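Side-chain contacts in heme oxygenase (PDB 5KZL), which catalyses the oxidative opening of heme, with biliverdin, free iron and carbon monoxide as the products, as in other heme oxygenases: residues 55-60 and 112-117; 129-134 and 200-205. The protein carries 1 engineered substitution. All coordinates share one frame; numbering follows the deposited sequence.

Contact 1: 55-60 and 112-117; sequences YESMEE and QRIRKI
Within the all-helical heme oxygenase fold, helices 41-64 and 105-120 pack side by side where S57 and M58 meet I114 and R115. The two short segments run almost parallel, 7° apart, their axes approaching to 9.2 Å. I114 reaches across with both branches. With CG1 beside the backbone N (chi1 -66°), the CG2 methyl falls anti to that nitrogen and lies 3.4 Å from S57 OG and 3.7 Å from M58 CA, against the helix backbone itself. The other branch ends in CD1, a looser 4.4 Å from M58 CB. H128 of helix 125-151 touches both M58 and I114, so a third helix covers the apolar side of the pair. The outer face turns polar and is carried by water. The R115 chain extends from CG to NE and passes S57 OG with its CG. One water accepts from S57 OG (2.8 Å) and from R115 NE, lying in the guanidinium plane at its edge, and donates to E60 OE1. A second water accepts from R115 NH2 and donates to the same oxygen. E60 OE1 and R115 NH2 stay 4.6 Å apart, any attraction between these opposite charges probably relayed by the waters.

Contact 2: 129-134 and 200-205; sequences SYVRYL and QVFLLN. With HEM (protoporphyrin IX containing Fe), chain B.
V131 packs against V201 and F202, and this apolar centre is the tightly packed part of the contact between helices 125-151 and 188-210, whose short segments are inclined at 50°. V131 CG1, anti to its own backbone nitrogen (chi1 178°), is 3.7 Å from V201 CG1 and also makes a CH-pi contact with F202, 3.8 Å from the ring centroid and nearly straight above it. V131 CG2 reaches the rim of the same ring at CE2. V131 and F202 both reach the heme: V131 CG1 is 3.6 Å and F202 CE1 3.4 Å from methyl carbon CMB. Y130 meets the cofactor in two ways: CMA lies over one ring face, offset toward the rim, while the hydroxyl donates in the ring plane to propionate oxygen O1A (2.7 Å).

Beyond the valines a buried polar pair takes over. The R132 chain, bent at chi2 and chi3, delivers NH1 to N205 OD1 at 2.9 Å, but the bond is bent (133°) and NH1 stands above the carbonyl plane. The other guanidinium nitrogens bind Y55 OH (NE) and D136 (NH2), so three partners fix the group. N205 ND2 donates to V201 O at 2.9 Å, which together with the bond to Y110 OH holds the amide's rotation. The loose side is the far side of helix 188-210, where L203 is exposed and none of Q200, L203 and L204 touches segment 129-134; L204 packs instead on Y110 of helix 105-120. Segment 129-134 itself forms a wider, pi-type turn with weak backbone bonds. A glycine-containing helix on the side of the iron-bound water is the distal helix of the heme oxygenase fold, here lining the heme pocket together with helix 188-210.

After three short helices the chain enters helix 41-64, passes through helix 82-93, and returns in helix 105-120 to make contact 1, closing a loop of 51 residues. Helix 125-151 follows directly and opens contact 2, which is closed only by helix 188-210, near the C terminus, after 65 intervening residues that include helix 170-183. The two closures are in series, neither nested nor crossed, and their centres lie about 12 Å apart. They nevertheless touch: E59 OE2 and Y133 OH form a probable hydrogen bond between helices 41-64 and 125-151, and R113 packs on Q200. Four helices are thus joined, from the water-lined outer face of contact 1 to the heme.

Contact 1: 55-60 and 112-117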
# COMPACT_ATOMS: atom_id res chain seq x y z
N TYR A 55 -6.02 -0.07 -3.63
CA TYR A 55 -6.36 0.97 -2.66
C TYR A 55 -7.84 1.33 -2.68
O TYR A 55 -8.38 1.61 -1.63
CB TYR A 55 -5.47 2.20 -2.84
CG TYR A 55 -4.05 1.99 -2.35
CD1 TYR A 55 -3.71 2.25 -1.03
CD2 TYR A 55 -3.06 1.53 -3.21
CE1 TYR A 55 -2.40 2.08 -0.57
CE2 TYR A 55 -1.74 1.38 -2.77
CZ TYR A 55 -1.42 1.65 -1.45
OH TYR A 55 -0.14 1.49 -1.01
N GLU A 56 -8.50 1.33 -3.86
CA GLU A 56 -9.94 1.59 -3.94
C GLU A 56 -10.68 0.59 -3.05
O GLU A 56 -11.53 1.00 -2.25
CB GLU A 56 -10.44 1.49 -5.39
CG GLU A 56 -11.95 1.49 -5.53
CD GLU A 56 -12.43 1.35 -6.96
OE1 GLU A 56 -12.08 0.34 -7.61
OE2 GLU A 56 -13.14 2.26 -7.43
N SER A 57 -10.35 -0.71 -3.17
CA SER A 57 -10.96 -1.79 -2.38
C SER A 57 -10.59 -1.66 -0.90
O SER A 57 -11.48 -1.69 -0.04
CB SER A 57 -10.53 -3.15 -2.90
OG SER A 57 -11.22 -4.15 -2.16
N MET A 58 -9.27 -1.51 -0.59
CA MET A 58 -8.85 -1.37 0.79
C MET A 58 -9.55 -0.21 1.49
O MET A 58 -10.03 -0.40 2.61
CB MET A 58 -7.32 -1.28 0.88
CG MET A 58 -6.81 -1.19 2.30
SD MET A 58 -5.04 -1.44 2.45
CE MET A 58 -4.43 -0.07 1.59
N GLU A 59 -9.69 0.96 0.81
CA GLU A 59 -10.35 2.15 1.36
C GLU A 59 -11.85 1.96 1.47
O GLU A 59 -12.44 2.40 2.46
CB GLU A 59 -9.94 3.42 0.61
CG GLU A 59 -8.43 3.59 0.85
CD GLU A 59 -7.50 4.39 -0.04
OE1 GLU A 59 -7.98 5.19 -0.87
OE2 GLU A 59 -6.28 4.27 0.18
N GLU A 60 -12.45 1.19 0.55
CA GLU A 60 -13.88 0.86 0.68
C GLU A 60 -14.11 0.04 1.96
O GLU A 60 -15.02 0.33 2.74
CB GLU A 60 -14.33 0.07 -0.54
CG GLU A 60 -14.73 0.94 -1.71
CD GLU A 60 -15.11 0.17 -2.96
OE1 GLU A 60 -15.26 -1.07 -2.88
OE2 GLU A 60 -15.23 0.81 -4.03
N GLN A 112 -9.95 -9.47 -4.18
CA GLN A 112 -10.77 -10.52 -3.60
C GLN A 112 -10.33 -10.79 -2.16
O GLN A 112 -11.18 -10.95 -1.28
CB GLN A 112 -10.64 -11.81 -4.42
CG GLN A 112 -11.32 -13.02 -3.78
CD GLN A 112 -12.83 -13.04 -3.92
OE1 GLN A 112 -13.49 -12.02 -4.18
NE2 GLN A 112 -13.41 -14.21 -3.74
N ARG A 113 -9.02 -10.85 -1.93
CA ARG A 113 -8.51 -11.09 -0.59
C ARG A 113 -8.98 -10.00 0.34
O ARG A 113 -9.50 -10.32 1.41
CB ARG A 113 -6.98 -11.24 -0.54
CG ARG A 113 -6.44 -11.47 0.87
CD ARG A 113 -6.78 -12.84 1.37
NE ARG A 113 -6.03 -13.22 2.57
CZ ARG A 113 -5.61 -14.45 2.80
NH1 ARG A 113 -5.86 -15.42 1.92
NH2 ARG A 113 -4.93 -14.73 3.90
N ILE A 114 -8.87 -8.72 -0.09
CA ILE A 114 -9.29 -7.58 0.72
C ILE A 114 -10.78 -7.67 1.07
O ILE A 114 -11.17 -7.45 2.23
CB ILE A 114 -8.94 -6.24 -0.01
CG1 ILE A 114 -7.43 -6.04 -0.12
CG2 ILE A 114 -9.62 -5.03 0.69
CD1 ILE A 114 -7.02 -5.08 -1.30
N ARG A 115 -11.60 -7.94 0.07
CA ARG A 115 -13.05 -8.03 0.23
C ARG A 115 -13.46 -9.13 1.20
O ARG A 115 -14.25 -8.87 2.09
CB ARG A 115 -13.73 -8.21 -1.12
CG ARG A 115 -13.63 -6.94 -1.94
CD ARG A 115 -14.10 -7.14 -3.35
NE ARG A 115 -14.20 -5.84 -4.04
CZ ARG A 115 -14.50 -5.71 -5.33
NH1 ARG A 115 -14.70 -6.78 -6.09
NH2 ARG A 115 -14.58 -4.50 -5.88
N LYS A 116 -12.93 -10.34 1.00
CA LYS A 116 -13.24 -11.51 1.81
C LYS A 116 -12.76 -11.38 3.26
O LYS A 116 -13.47 -11.77 4.19
CB LYS A 116 -12.70 -12.77 1.12
CG LYS A 116 -13.47 -13.16 -0.14
CD LYS A 116 -14.66 -14.05 0.17
CE LYS A 116 -15.38 -14.54 -1.05
NZ LYS A 116 -16.18 -13.47 -1.70
N ILE A 117 -11.58 -10.76 3.46
CA ILE A 117 -11.03 -10.48 4.79
C ILE A 117 -11.94 -9.48 5.49
O ILE A 117 -12.36 -9.71 6.62
CB ILE A 117 -9.55 -10.00 4.68
CG1 ILE A 117 -8.63 -11.20 4.39
CG2 ILE A 117 -9.07 -9.22 5.94
CD1 ILE A 117 -8.47 -12.20 5.56
O HOH W 1 -13.92 -3.53 -2.10
O HOH W 2 -13.44 -2.15 -4.87

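Contact 2: 129-134 and 200-205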
# COMPACT_ATOMS: atom_id res chain seq x y z
N SER A 129 -3.36 -2.34 6.10
CA SER A 129 -2.98 -0.98 6.48
C SER A 129 -1.44 -0.93 6.74
O SER A 129 -0.75 -0.12 6.12
CB SER A 129 -3.73 -0.56 7.74
OG SER A 129 -3.15 0.64 8.22
N TYR A 130 -0.90 -1.83 7.58
CA TYR A 130 0.54 -1.89 7.86
C TYR A 130 1.40 -2.05 6.60
O TYR A 130 2.28 -1.22 6.34
CB TYR A 130 0.87 -3.02 8.89
CG TYR A 130 2.37 -3.30 9.01
CD1 TYR A 130 3.19 -2.48 9.78
CD2 TYR A 130 2.95 -4.37 8.34
CE1 TYR A 130 4.57 -2.72 9.87
CE2 TYR A 130 4.33 -4.59 8.40
CZ TYR A 130 5.13 -3.79 9.20
OH TYR A 130 6.49 -4.02 9.26
N VAL A 131 1.19 -3.13 5.85
CA VAL A 131 2.02 -3.48 4.69
C VAL A 131 2.00 -2.38 3.66
O VAL A 131 3.07 -1.93 3.26
CB VAL A 131 1.71 -4.87 4.09
CG1 VAL A 131 2.58 -5.14 2.87
CG2 VAL A 131 1.91 -5.97 5.12
N ARG A 132 0.82 -1.93 3.25
CA ARG A 132 0.73 -0.85 2.28
C ARG A 132 0.98 0.57 2.89
O ARG A 132 1.95 1.21 2.49
CB ARG A 132 -0.60 -0.89 1.47
CG ARG A 132 -0.65 -2.01 0.38
CD ARG A 132 0.59 -2.19 -0.54
NE ARG A 132 1.15 -0.93 -1.04
CZ ARG A 132 2.27 -0.79 -1.74
NH1 ARG A 132 2.98 -1.86 -2.11
NH2 ARG A 132 2.71 0.42 -2.07
N TYR A 133 0.14 1.07 3.81
CA TYR A 133 0.31 2.47 4.28
C TYR A 133 1.56 2.75 5.05
O TYR A 133 2.17 3.80 4.80
CB TYR A 133 -0.87 2.94 5.12
CG TYR A 133 -2.20 2.93 4.41
CD1 TYR A 133 -2.34 3.44 3.11
CD2 TYR A 133 -3.35 2.51 5.07
CE1 TYR A 133 -3.58 3.47 2.48
CE2 TYR A 133 -4.60 2.55 4.44
CZ TYR A 133 -4.70 3.03 3.15
OH TYR A 133 -5.93 3.03 2.55
N LEU A 134 1.98 1.86 5.99
CA LEU A 134 3.21 2.22 6.70
C LEU A 134 4.42 2.19 5.74
O LEU A 134 5.29 3.05 5.86
CB LEU A 134 3.43 1.39 8.00
CG LEU A 134 4.60 1.87 8.89
CD1 LEU A 134 4.51 3.37 9.25
CD2 LEU A 134 4.73 1.00 10.12
N GLN A 200 0.96 -12.61 3.72
CA GLN A 200 0.09 -12.85 2.57
C GLN A 200 0.01 -11.58 1.72
O GLN A 200 0.09 -11.67 0.48
CB GLN A 200 -1.33 -13.21 3.05
CG GLN A 200 -1.72 -14.67 2.90
CD GLN A 200 -1.58 -15.17 1.50
OE1 GLN A 200 -2.37 -14.86 0.58
NE2 GLN A 200 -0.54 -15.91 1.30
N VAL A 201 -0.10 -10.42 2.36
CA VAL A 201 -0.17 -9.12 1.66
C VAL A 201 1.14 -8.91 0.89
O VAL A 201 1.07 -8.54 -0.28
CB VAL A 201 -0.50 -7.91 2.57
CG1 VAL A 201 -0.63 -6.62 1.75
CG2 VAL A 201 -1.79 -8.14 3.35
N PHE A 202 2.32 -9.17 1.52
CA PHE A 202 3.59 -9.02 0.80
C PHE A 202 3.58 -9.91 -0.44
O PHE A 202 3.98 -9.45 -1.52
CB PHE A 202 4.82 -9.35 1.67
CG PHE A 202 5.35 -8.17 2.45
CD1 PHE A 202 6.16 -7.21 1.84
CD2 PHE A 202 5.07 -8.03 3.81
CE1 PHE A 202 6.64 -6.11 2.57
CE2 PHE A 202 5.55 -6.93 4.53
CZ PHE A 202 6.31 -5.97 3.91
N LEU A 203 3.07 -11.16 -0.31
CA LEU A 203 3.00 -12.08 -1.44
C LEU A 203 2.08 -11.55 -2.55
O LEU A 203 2.40 -11.70 -3.75
CB LEU A 203 2.49 -13.46 -0.96
CG LEU A 203 2.75 -14.60 -1.95
CD1 LEU A 203 4.26 -15.01 -1.96
CD2 LEU A 203 1.87 -15.80 -1.62
N LEU A 204 0.95 -10.93 -2.16
CA LEU A 204 -0.00 -10.39 -3.15
C LEU A 204 0.62 -9.22 -3.91
O LEU A 204 0.41 -9.12 -5.11
CB LEU A 204 -1.34 -10.02 -2.51
CG LEU A 204 -2.21 -11.23 -2.05
CD1 LEU A 204 -3.24 -10.79 -1.01
CD2 LEU A 204 -2.94 -11.85 -3.21
N ASN A 205 1.46 -8.42 -3.22
CA ASN A 205 2.21 -7.34 -3.87
C ASN A 205 3.25 -7.89 -4.83
O ASN A 205 3.37 -7.37 -5.93
CB ASN A 205 2.85 -6.42 -2.83
CG ASN A 205 1.85 -5.42 -2.33
OD1 ASN A 205 1.67 -4.36 -2.94
ND2 ASN A 205 1.02 -5.81 -1.36
CHA HEM B . 9.78 0.34 5.29
CHB HEM B . 6.53 -2.10 2.86
CHC HEM B . 9.30 -1.74 -1.02
CHD HEM B . 11.98 1.39 1.19
C1A HEM B . 8.67 -0.34 4.95
C2A HEM B . 7.67 -0.75 5.90
C3A HEM B . 6.78 -1.46 5.21
C4A HEM B . 7.18 -1.48 3.87
CMA HEM B . 5.53 -2.07 5.73
CAA HEM B . 7.62 -0.44 7.37
CBA HEM B . 8.54 -1.36 8.21
CGA HEM B . 8.32 -1.11 9.65
O1A HEM B . 7.92 -1.98 10.35
O2A HEM B . 8.55 0.00 10.08
C1B HEM B . 7.00 -2.25 1.57
C2B HEM B . 6.36 -3.07 0.55
C3B HEM B . 7.16 -2.95 -0.53
C4B HEM B . 8.28 -2.08 -0.16
CMB HEM B . 5.08 -3.83 0.64
CAB HEM B . 7.05 -3.52 -1.81
CBB HEM B . 6.23 -4.44 -1.90
C1C HEM B . 10.20 -0.75 -0.86
C2C HEM B . 10.95 -0.11 -1.88
C3C HEM B . 11.71 0.79 -1.23
C4C HEM B . 11.39 0.72 0.18
CMC HEM B . 10.90 -0.39 -3.38
CAC HEM B . 12.66 1.67 -1.87
CBC HEM B . 13.04 2.73 -1.30
C1D HEM B . 11.66 1.27 2.53
C2D HEM B . 12.40 1.99 3.60
C3D HEM B . 11.77 1.72 4.72
C4D HEM B . 10.66 0.83 4.35
CMD HEM B . 13.57 2.89 3.42
CAD HEM B . 12.17 2.20 6.08
CBD HEM B . 11.85 3.62 6.35
CGD HEM B . 12.24 4.07 7.72
O1D HEM B . 12.47 3.30 8.57
O2D HEM B . 12.28 5.24 7.92
NA HEM B . 8.32 -0.85 3.76
NB HEM B . 8.09 -1.78 1.06
NC HEM B . 10.51 -0.23 0.31
ND HEM B . 10.64 0.62 3.05
FE HEM B . 9.43 -0.55 2.08
O HOH W 3 8.21 1.28 1.46